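Local coordinates for replicase polyprotein 1a (Avian infectious bronchitis virus, PDB 3LD1), which is cleaved into the viral non-structural proteins, among them nsp2, represented here by its nsp2a fragment, whose role remains unclear, at residues K28-A33 with L134-K139; T155-D160 with K210-V215; T291-R296 with L326-K331. The protein carries 3 engineered substitutions. All coordinates share one frame; numbering follows the deposited sequence.

Contact 1. Residues K28-A33 with L134-K139; sequences KDYADA and LQVAAK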
loop_
_atom_site.group_PDB
_atom_site.type_symbol
_atom_site.label_atom_id
_atom_site.label_comp_id
_atom_site.label_asym_id
_atom_site.label_seq_id
_atom_site.Cartn_x
_atom_site.Cartn_y
_atom_site.Cartn_z
ATOM N N LYS A 28 7.568 -9.558 12.255
ATOM C CA LYS A 28 7.912 -8.154 12.356
ATOM C C LYS A 28 6.622 -7.309 12.145
ATOM O O LYS A 28 6.343 -6.388 12.960
ATOM C CB LYS A 28 9.085 -7.847 11.356
ATOM C CG LYS A 28 9.385 -6.318 10.848
ATOM C CD LYS A 28 9.346 -5.184 12.001
ATOM C CE LYS A 28 10.592 -4.256 12.004
ATOM N NZ LYS A 28 10.989 -3.784 10.618
ATOM N N ASP A 29 5.856 -7.637 11.078
ATOM C CA ASP A 29 4.576 -6.950 10.710
ATOM C C ASP A 29 3.873 -7.885 9.743
ATOM O O ASP A 29 4.286 -9.047 9.627
ATOM C CB ASP A 29 4.840 -5.615 9.986
ATOM C CG ASP A 29 5.898 -5.770 8.924
ATOM O OD1 ASP A 29 5.761 -6.734 8.096
ATOM O OD2 ASP A 29 6.912 -5.000 8.975
ATOM N N TYR A 30 2.883 -7.373 9.002
ATOM C CA TYR A 30 2.100 -8.200 8.088
ATOM C C TYR A 30 2.924 -8.660 6.899
ATOM O O TYR A 30 2.753 -9.781 6.390
ATOM C CB TYR A 30 0.853 -7.468 7.601
ATOM C CG TYR A 30 -0.090 -8.386 6.876
ATOM C CD1 TYR A 30 0.013 -8.587 5.508
ATOM C CD2 TYR A 30 -1.040 -9.136 7.572
ATOM C CE1 TYR A 30 -0.845 -9.481 4.819
ATOM C CE2 TYR A 30 -1.895 -10.055 6.892
ATOM C CZ TYR A 30 -1.782 -10.216 5.535
ATOM O OH TYR A 30 -2.607 -11.088 4.895
ATOM N N ALA A 31 3.850 -7.811 6.467
ATOM C CA ALA A 31 4.756 -8.229 5.423
ATOM C C ALA A 31 5.550 -9.462 5.833
ATOM O O ALA A 31 5.597 -10.450 5.076
ATOM C CB ALA A 31 5.629 -7.102 4.954
ATOM N N ASP A 32 6.135 -9.436 7.022
ATOM C CA ASP A 32 6.956 -10.568 7.497
ATOM C C ASP A 32 6.036 -11.806 7.644
ATOM O O ASP A 32 6.256 -12.887 7.089
ATOM C CB ASP A 32 7.653 -10.175 8.829
ATOM C CG ASP A 32 8.809 -11.182 9.301
ATOM O OD1 ASP A 32 9.539 -11.853 8.493
ATOM O OD2 ASP A 32 9.018 -11.273 10.545
ATOM N N ALA A 33 4.924 -11.606 8.322
ATOM C CA ALA A 33 4.036 -12.713 8.561
ATOM C C ALA A 33 3.702 -13.318 7.234
ATOM O O ALA A 33 3.778 -14.561 7.071
ATOM C CB ALA A 33 2.795 -12.242 9.269
ATOM N N LEU A 134 -3.473 -14.799 12.277
ATOM C CA LEU A 134 -4.894 -14.916 11.883
ATOM C C LEU A 134 -5.094 -14.245 10.504
ATOM O O LEU A 134 -5.790 -14.784 9.612
ATOM C CB LEU A 134 -5.835 -14.336 12.953
ATOM C CG LEU A 134 -5.761 -15.119 14.288
ATOM C CD1 LEU A 134 -6.636 -14.535 15.362
ATOM C CD2 LEU A 134 -6.072 -16.629 14.155
ATOM N N GLN A 135 -4.398 -13.121 10.339
ATOM C CA GLN A 135 -4.561 -12.305 9.171
ATOM C C GLN A 135 -3.865 -12.950 8.002
ATOM O O GLN A 135 -4.022 -12.495 6.872
ATOM C CB GLN A 135 -4.130 -10.857 9.414
ATOM C CG GLN A 135 -5.059 -10.138 10.372
ATOM C CD GLN A 135 -4.392 -8.912 10.991
ATOM O OE1 GLN A 135 -3.177 -8.890 11.045
ATOM N NE2 GLN A 135 -5.174 -7.878 11.447
ATOM N N VAL A 136 -3.158 -14.043 8.246
ATOM C CA VAL A 136 -2.591 -14.803 7.114
ATOM C C VAL A 136 -3.040 -16.244 7.136
ATOM O O VAL A 136 -2.513 -17.066 6.400
ATOM C CB VAL A 136 -0.993 -14.705 7.020
ATOM C CG1 VAL A 136 -0.580 -13.313 6.613
ATOM C CG2 VAL A 136 -0.348 -15.009 8.346
ATOM N N ALA A 137 -4.042 -16.542 7.959
ATOM C CA ALA A 137 -4.582 -17.874 8.011
ATOM C C ALA A 137 -5.006 -18.319 6.622
ATOM O O ALA A 137 -5.461 -17.499 5.892
ATOM C CB ALA A 137 -5.740 -17.901 8.959
ATOM N N ALA A 138 -4.806 -19.584 6.238
ATOM C CA ALA A 138 -5.520 -20.198 5.086
ATOM C C ALA A 138 -7.068 -20.185 5.186
ATOM O O ALA A 138 -7.753 -20.098 4.150
ATOM C CB ALA A 138 -5.022 -21.655 4.821
ATOM N N LYS A 139 -7.651 -20.370 6.358
ATOM C CA LYS A 139 -9.096 -20.489 6.328
ATOM C C LYS A 139 -9.722 -19.146 6.068
ATOM O O LYS A 139 -9.584 -18.134 6.827
ATOM C CB LYS A 139 -9.750 -21.176 7.550
ATOM C CG LYS A 139 -11.007 -22.049 7.133
ATOM C CD LYS A 139 -12.013 -22.251 8.205
ATOM C CE LYS A 139 -13.190 -23.174 7.797
ATOM N NZ LYS A 139 -12.658 -24.140 6.730
#
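Y30 reaches across from the first turn of helix 30-46 and lays its phenol end against the backbone of Q135 and the side chain of V136. Its OH donates to Q135 O at 2.8 Å, approaching with a C=O...OH angle of 140° and from above the carbonyl plane. With CG anti to the backbone N (chi1 -169°), the ring is carried out from the helix toward the turn, and the accepting oxygen sits in the ring plane at its edge. On the same residue, Q135 CB packs at 3.5 Å from Y30 CE2, while the amide is turned 65° from the ring and gives its NE2 hydrogen bond to A146 O in helix 140-162. The acceptor carbonyl belongs to a type I beta turn, L134 to A137, which links helices 128-134 and 140-162; on the other side D29 is the N-cap of helix 30-46, its OD1 accepting from D32 N at 2.9 Å. V136 divides its methyl groups: CG1 comes obliquely to the phenol, 3.5 Å from Y30 CZ, and CG2 touches A33 CB at 4.3 Å, one helical turn on. Y30 also packs on K202 and F205 of helix 194-207.

Contact 2. Residues T155-D160 with K210-V215; sequences TAKVMD and KSITVV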
loop_
_atom_site.group_PDB
_atom_site.type_symbol
_atom_site.label_atom_id
_atom_site.label_comp_id
_atom_site.label_asym_id
_atom_site.label_seq_id
_atom_site.Cartn_x
_atom_site.Cartn_y
_atom_site.Cartn_z
ATOM N N THR A 155 -6.146 3.017 6.287
ATOM C CA THR A 155 -6.832 4.294 6.118
ATOM C C THR A 155 -6.039 5.393 6.822
ATOM O O THR A 155 -5.561 6.321 6.181
ATOM C CB THR A 155 -8.197 4.226 6.668
ATOM O OG1 THR A 155 -8.881 3.213 5.940
ATOM C CG2 THR A 155 -8.937 5.600 6.516
ATOM N N ALA A 156 -5.870 5.238 8.132
ATOM C CA ALA A 156 -5.006 6.114 8.923
ATOM C C ALA A 156 -3.644 6.464 8.291
ATOM O O ALA A 156 -3.381 7.610 8.047
ATOM C CB ALA A 156 -4.830 5.586 10.338
ATOM N N LYS A 157 -2.766 5.516 8.059
ATOM C CA LYS A 157 -1.497 5.838 7.427
ATOM C C LYS A 157 -1.656 6.713 6.156
ATOM O O LYS A 157 -0.720 7.428 5.779
ATOM C CB LYS A 157 -0.730 4.566 7.070
ATOM C CG LYS A 157 -0.403 3.601 8.243
ATOM C CD LYS A 157 0.412 2.339 7.771
ATOM C CE LYS A 157 0.802 1.440 8.929
ATOM N NZ LYS A 157 1.744 0.446 8.419
ATOM N N VAL A 158 -2.825 6.650 5.498
ATOM C CA VAL A 158 -3.057 7.379 4.249
ATOM C C VAL A 158 -3.194 8.867 4.534
ATOM O O VAL A 158 -2.367 9.666 4.063
ATOM C CB VAL A 158 -4.234 6.803 3.422
ATOM C CG1 VAL A 158 -4.665 7.755 2.404
ATOM C CG2 VAL A 158 -3.826 5.546 2.737
ATOM N N MET A 159 -4.201 9.240 5.318
ATOM C CA MET A 159 -4.249 10.587 5.852
ATOM C C MET A 159 -2.869 11.042 6.353
ATOM O O MET A 159 -2.398 12.107 5.951
ATOM C CB MET A 159 -5.304 10.726 6.945
ATOM C CG MET A 159 -5.565 9.416 7.693
ATOM S SD MET A 159 -6.305 9.428 9.383
ATOM C CE MET A 159 -4.963 10.029 10.480
ATOM N N ASP A 160 -2.193 10.268 7.194
ATOM C CA ASP A 160 -0.937 10.785 7.744
ATOM C C ASP A 160 -0.002 11.228 6.630
ATOM O O ASP A 160 0.332 12.406 6.558
ATOM C CB ASP A 160 -0.277 9.863 8.796
ATOM C CG ASP A 160 -1.035 9.888 10.186
ATOM O OD1 ASP A 160 -2.057 10.661 10.328
ATOM O OD2 ASP A 160 -0.610 9.134 11.133
ATOM N N LYS A 210 4.435 -1.916 5.358
ATOM C CA LYS A 210 5.666 -1.265 5.837
ATOM C C LYS A 210 5.535 0.272 5.878
ATOM O O LYS A 210 5.774 0.887 6.896
ATOM C CB LYS A 210 6.872 -1.672 4.954
ATOM C CG LYS A 210 8.106 -2.184 5.720
ATOM C CD LYS A 210 8.172 -3.726 5.703
ATOM C CE LYS A 210 9.310 -4.289 6.618
ATOM N NZ LYS A 210 9.063 -5.704 7.177
ATOM N N SER A 211 5.154 0.905 4.766
ATOM C CA SER A 211 5.017 2.381 4.718
ATOM C C SER A 211 3.953 2.678 3.713
ATOM O O SER A 211 3.617 1.824 2.874
ATOM C CB SER A 211 6.308 2.952 4.184
ATOM O OG SER A 211 6.674 2.117 3.080
ATOM N N ILE A 212 3.424 3.889 3.765
ATOM C CA ILE A 212 2.560 4.384 2.682
ATOM C C ILE A 212 3.223 5.649 2.154
ATOM O O ILE A 212 3.447 6.574 2.941
ATOM C CB ILE A 212 1.060 4.563 3.179
ATOM C CG1 ILE A 212 0.186 3.379 2.757
ATOM C CG2 ILE A 212 0.393 5.863 2.706
ATOM C CD1 ILE A 212 0.423 2.133 3.515
ATOM N N THR A 213 3.572 5.655 0.855
ATOM C CA THR A 213 4.251 6.783 0.184
ATOM C C THR A 213 3.355 7.365 -0.846
ATOM O O THR A 213 3.078 6.699 -1.864
ATOM C CB THR A 213 5.473 6.326 -0.658
ATOM O OG1 THR A 213 6.070 5.230 -0.016
ATOM C CG2 THR A 213 6.533 7.451 -0.816
ATOM N N VAL A 214 2.946 8.605 -0.627
ATOM C CA VAL A 214 2.216 9.379 -1.626
ATOM C C VAL A 214 3.152 10.161 -2.585
ATOM O O VAL A 214 4.110 10.808 -2.150
ATOM C CB VAL A 214 1.271 10.313 -0.886
ATOM C CG1 VAL A 214 0.674 11.342 -1.795
ATOM C CG2 VAL A 214 0.124 9.471 -0.245
ATOM N N VAL A 215 2.908 10.083 -3.883
ATOM C CA VAL A 215 3.706 10.867 -4.842
ATOM C C VAL A 215 2.782 11.544 -5.821
ATOM O O VAL A 215 1.567 11.262 -5.778
ATOM C CB VAL A 215 4.695 10.001 -5.688
ATOM C CG1 VAL A 215 5.762 9.346 -4.783
ATOM C CG2 VAL A 215 3.910 9.010 -6.534
#
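I212 points its side chain at helix 140-162, where K157 and V158 receive it. CB hangs above the backbone of the helix, 4.3 Å from both K157 O and K157 CB, and from there the side chain forks. The branch methyl CG2 goes deepest: it lies 3.6 Å from K157 O, 4.1 Å from V158 CA, and 4.2 Å from V158 CG2, so one methyl covers a peptide carbonyl and the start of the next residue together. On the other branch of I212, CG1 stays farther from the helix, and the tip, I212 CD1, is folded back (I212 chi2 74°) toward K157, coming to rest 4.3 Å from K157 CD. These are van der Waals contacts throughout, and no hydrogen bond joins the two segments. The methylenes of K157 supply the apolar surface; with every torsion beyond CB close to 180°, the chain runs extended past the end of I212 and brings NZ to 4.3 Å from K210 O, too far for a hydrogen bond. Neighbouring parts of the same helix extend the interface, since I212 also rests on A161 while V214 touches A161 and L162. Just beyond I212 the chain becomes regular: T213 and V215 are bonded through their backbones to R224 and V222, and T213 OG1 bonds to E225 OE2. The arrangement is that of a two-stranded antiparallel hairpin, 214-217 with 220-223, whose incoming arm lies against the C-terminal part of a long helix.

Contact 3. Residues T291-R296 with L326-K331; sequences TQVVVR and LCYVFK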
loop_
_atom_site.group_PDB
_atom_site.type_symbol
_atom_site.label_atom_id
_atom_site.label_comp_id
_atom_site.label_asym_id
_atom_site.label_seq_id
_atom_site.Cartn_x
_atom_site.Cartn_y
_atom_site.Cartn_z
ATOM N N THR A 291 14.453 19.614 -10.338
ATOM C CA THR A 291 15.860 19.886 -10.500
ATOM C C THR A 291 16.238 20.972 -9.527
ATOM O O THR A 291 15.594 22.010 -9.459
ATOM C CB THR A 291 16.173 20.233 -11.979
ATOM O OG1 THR A 291 15.895 19.068 -12.792
ATOM C CG2 THR A 291 17.681 20.589 -12.179
ATOM N N GLN A 292 17.252 20.699 -8.732
ATOM C CA GLN A 292 17.856 21.705 -7.868
ATOM C C GLN A 292 18.595 22.684 -8.821
ATOM O O GLN A 292 19.405 22.252 -9.636
ATOM C CB GLN A 292 18.836 20.986 -6.937
ATOM C CG GLN A 292 19.626 21.862 -6.005
ATOM C CD GLN A 292 18.714 22.487 -4.935
ATOM O OE1 GLN A 292 17.744 21.852 -4.480
ATOM N NE2 GLN A 292 18.977 23.761 -4.584
ATOM N N VAL A 293 18.300 23.986 -8.717
ATOM C CA VAL A 293 18.850 24.989 -9.592
ATOM C C VAL A 293 19.482 26.172 -8.810
ATOM O O VAL A 293 19.309 26.254 -7.570
ATOM C CB VAL A 293 17.771 25.576 -10.465
ATOM C CG1 VAL A 293 17.246 24.526 -11.527
ATOM C CG2 VAL A 293 16.675 26.228 -9.563
ATOM N N VAL A 294 20.190 27.066 -9.549
ATOM C CA VAL A 294 20.628 28.367 -9.042
ATOM C C VAL A 294 19.929 29.547 -9.674
ATOM O O VAL A 294 19.891 29.665 -10.876
ATOM C CB VAL A 294 22.123 28.614 -9.363
ATOM C CG1 VAL A 294 22.570 30.015 -8.882
ATOM C CG2 VAL A 294 23.034 27.434 -8.831
ATOM N N VAL A 295 19.461 30.493 -8.880
ATOM C CA VAL A 295 18.752 31.577 -9.453
ATOM C C VAL A 295 19.663 32.729 -9.321
ATOM O O VAL A 295 19.847 33.217 -8.214
ATOM C CB VAL A 295 17.437 31.852 -8.617
ATOM C CG1 VAL A 295 16.459 32.827 -9.307
ATOM C CG2 VAL A 295 16.702 30.575 -8.356
ATOM N N ARG A 296 20.211 33.225 -10.429
ATOM C CA ARG A 296 21.221 34.354 -10.358
ATOM C C ARG A 296 20.600 35.629 -9.929
ATOM O O ARG A 296 21.274 36.404 -9.253
ATOM C CB ARG A 296 21.952 34.623 -11.690
ATOM C CG ARG A 296 22.826 33.455 -12.144
ATOM C CD ARG A 296 22.534 33.042 -13.587
ATOM N NE ARG A 296 23.517 32.083 -14.068
ATOM C CZ ARG A 296 24.602 32.386 -14.804
ATOM N NH1 ARG A 296 24.860 33.652 -15.167
ATOM N NH2 ARG A 296 25.427 31.411 -15.192
ATOM N N LEU A 326 5.873 33.638 -9.931
ATOM C CA LEU A 326 7.327 33.626 -9.875
ATOM C C LEU A 326 7.807 32.314 -10.430
ATOM O O LEU A 326 7.559 31.243 -9.834
ATOM C CB LEU A 326 7.841 33.761 -8.469
ATOM C CG LEU A 326 9.008 34.697 -8.171
ATOM C CD1 LEU A 326 9.788 34.189 -6.957
ATOM C CD2 LEU A 326 9.957 34.929 -9.321
ATOM N N CYS A 327 8.444 32.382 -11.609
ATOM C CA CYS A 327 8.897 31.190 -12.270
ATOM C C CYS A 327 10.418 31.171 -12.351
ATOM O O CYS A 327 11.088 32.138 -12.010
ATOM C CB CYS A 327 8.311 31.103 -13.668
ATOM S SG CYS A 327 6.553 30.960 -13.812
ATOM N N TYR A 328 10.951 30.037 -12.765
ATOM C CA TYR A 328 12.343 29.857 -13.072
ATOM C C TYR A 328 12.411 29.907 -14.563
ATOM O O TYR A 328 11.544 29.361 -15.280
ATOM C CB TYR A 328 12.760 28.472 -12.687
ATOM C CG TYR A 328 14.207 28.133 -12.985
ATOM C CD1 TYR A 328 15.246 28.692 -12.215
ATOM C CD2 TYR A 328 14.544 27.225 -14.032
ATOM C CE1 TYR A 328 16.563 28.374 -12.490
ATOM C CE2 TYR A 328 15.862 26.895 -14.302
ATOM C CZ TYR A 328 16.875 27.469 -13.531
ATOM O OH TYR A 328 18.200 27.141 -13.749
ATOM N N VAL A 329 13.498 30.498 -15.031
ATOM C CA VAL A 329 13.648 30.815 -16.410
ATOM C C VAL A 329 15.130 30.469 -16.716
ATOM O O VAL A 329 16.047 30.783 -15.941
ATOM C CB VAL A 329 13.170 32.296 -16.549
ATOM C CG1 VAL A 329 14.277 33.340 -16.503
ATOM C CG2 VAL A 329 12.284 32.465 -17.620
ATOM N N PHE A 330 15.360 29.769 -17.820
ATOM C CA PHE A 330 16.692 29.428 -18.220
ATOM C C PHE A 330 16.867 29.528 -19.729
ATOM O O PHE A 330 15.904 29.454 -20.448
ATOM C CB PHE A 330 17.053 28.028 -17.720
ATOM C CG PHE A 330 16.224 26.907 -18.282
ATOM C CD1 PHE A 330 15.026 26.558 -17.696
ATOM C CD2 PHE A 330 16.706 26.130 -19.329
ATOM C CE1 PHE A 330 14.288 25.459 -18.161
ATOM C CE2 PHE A 330 15.993 25.010 -19.824
ATOM C CZ PHE A 330 14.778 24.691 -19.246
ATOM N N LYS A 331 18.123 29.673 -20.173
ATOM C CA LYS A 331 18.560 29.749 -21.578
ATOM C C LYS A 331 19.215 28.414 -22.042
ATOM O O LYS A 331 19.968 27.782 -21.319
ATOM C CB LYS A 331 19.568 30.900 -21.700
ATOM C CG LYS A 331 19.696 31.559 -23.084
ATOM C CD LYS A 331 20.893 32.551 -23.195
ATOM C CE LYS A 331 21.023 33.086 -24.689
ATOM N NZ LYS A 331 22.262 33.869 -24.982
#
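Y328 presents its ring to V293, and all the branched carbons of the valine lie along the outer half of the phenol. CG1 sits 3.6 Å from Y328 CZ and equally near the hydroxyl oxygen, CG2 is 3.6 Å from Y328 CE1, and CB itself comes within 3.7 Å of Y328 CE1. The valine meets the ring obliquely, the two side chains arriving from opposite directions. Y328 gains this reach by keeping CG anti to its backbone N (chi1 179°), which sends the ring straight off the strand toward 291-296. The next residue reaches the same ring carbon from a different direction: V294 O lies in the ring plane at the edge, 3.9 Å from Y328 CE1, a loose contact between a carbonyl oxygen and an aromatic C-H. No hydrogen bond links the two segments, and the phenol OH is satisfied elsewhere, by E314 O. Holding the hydroxyl on that carbonyl probably restrains the ring where the valine packs. Strand 291-298 is interrupted at V293, yet its backbone remains tied on both flanks, V293 to N344 and V294 to S315 and G317. L341 and A346 each touch both V293 and Y328, so residues from four strands meet around the ring. Strands 291-298 and 325-332 are not partners in the sheet: strand 316-322 lies between them one way round, and strands 335-342 and 345-355 the other. The pairings therefore return to their start, and V293 against Y328 is packing across the interior of a curled, barrel-like beta domain.

How the contacts relate
Along the chain the three contacts follow in series, neither nested nor crossing. Contact 1 closes the longest loop, 100 residues of helices and strands, bringing the start of helix 30-46 to the turn before helix 140-162. That helix leads directly into contact 2, which closes 49 residues, without any strand, and sets the hairpin 214-217/220-223 on it. The two are joined by a salt bridge, D29 OD2 to K210 NZ, 2.9 Å. Contact 3 closes only 29 residues within the C-terminal beta domain. Its centre is about 32 Å from that of contact 2 and about 49 Å from that of contact 1, and it touches neither, in keeping with an elongated molecule.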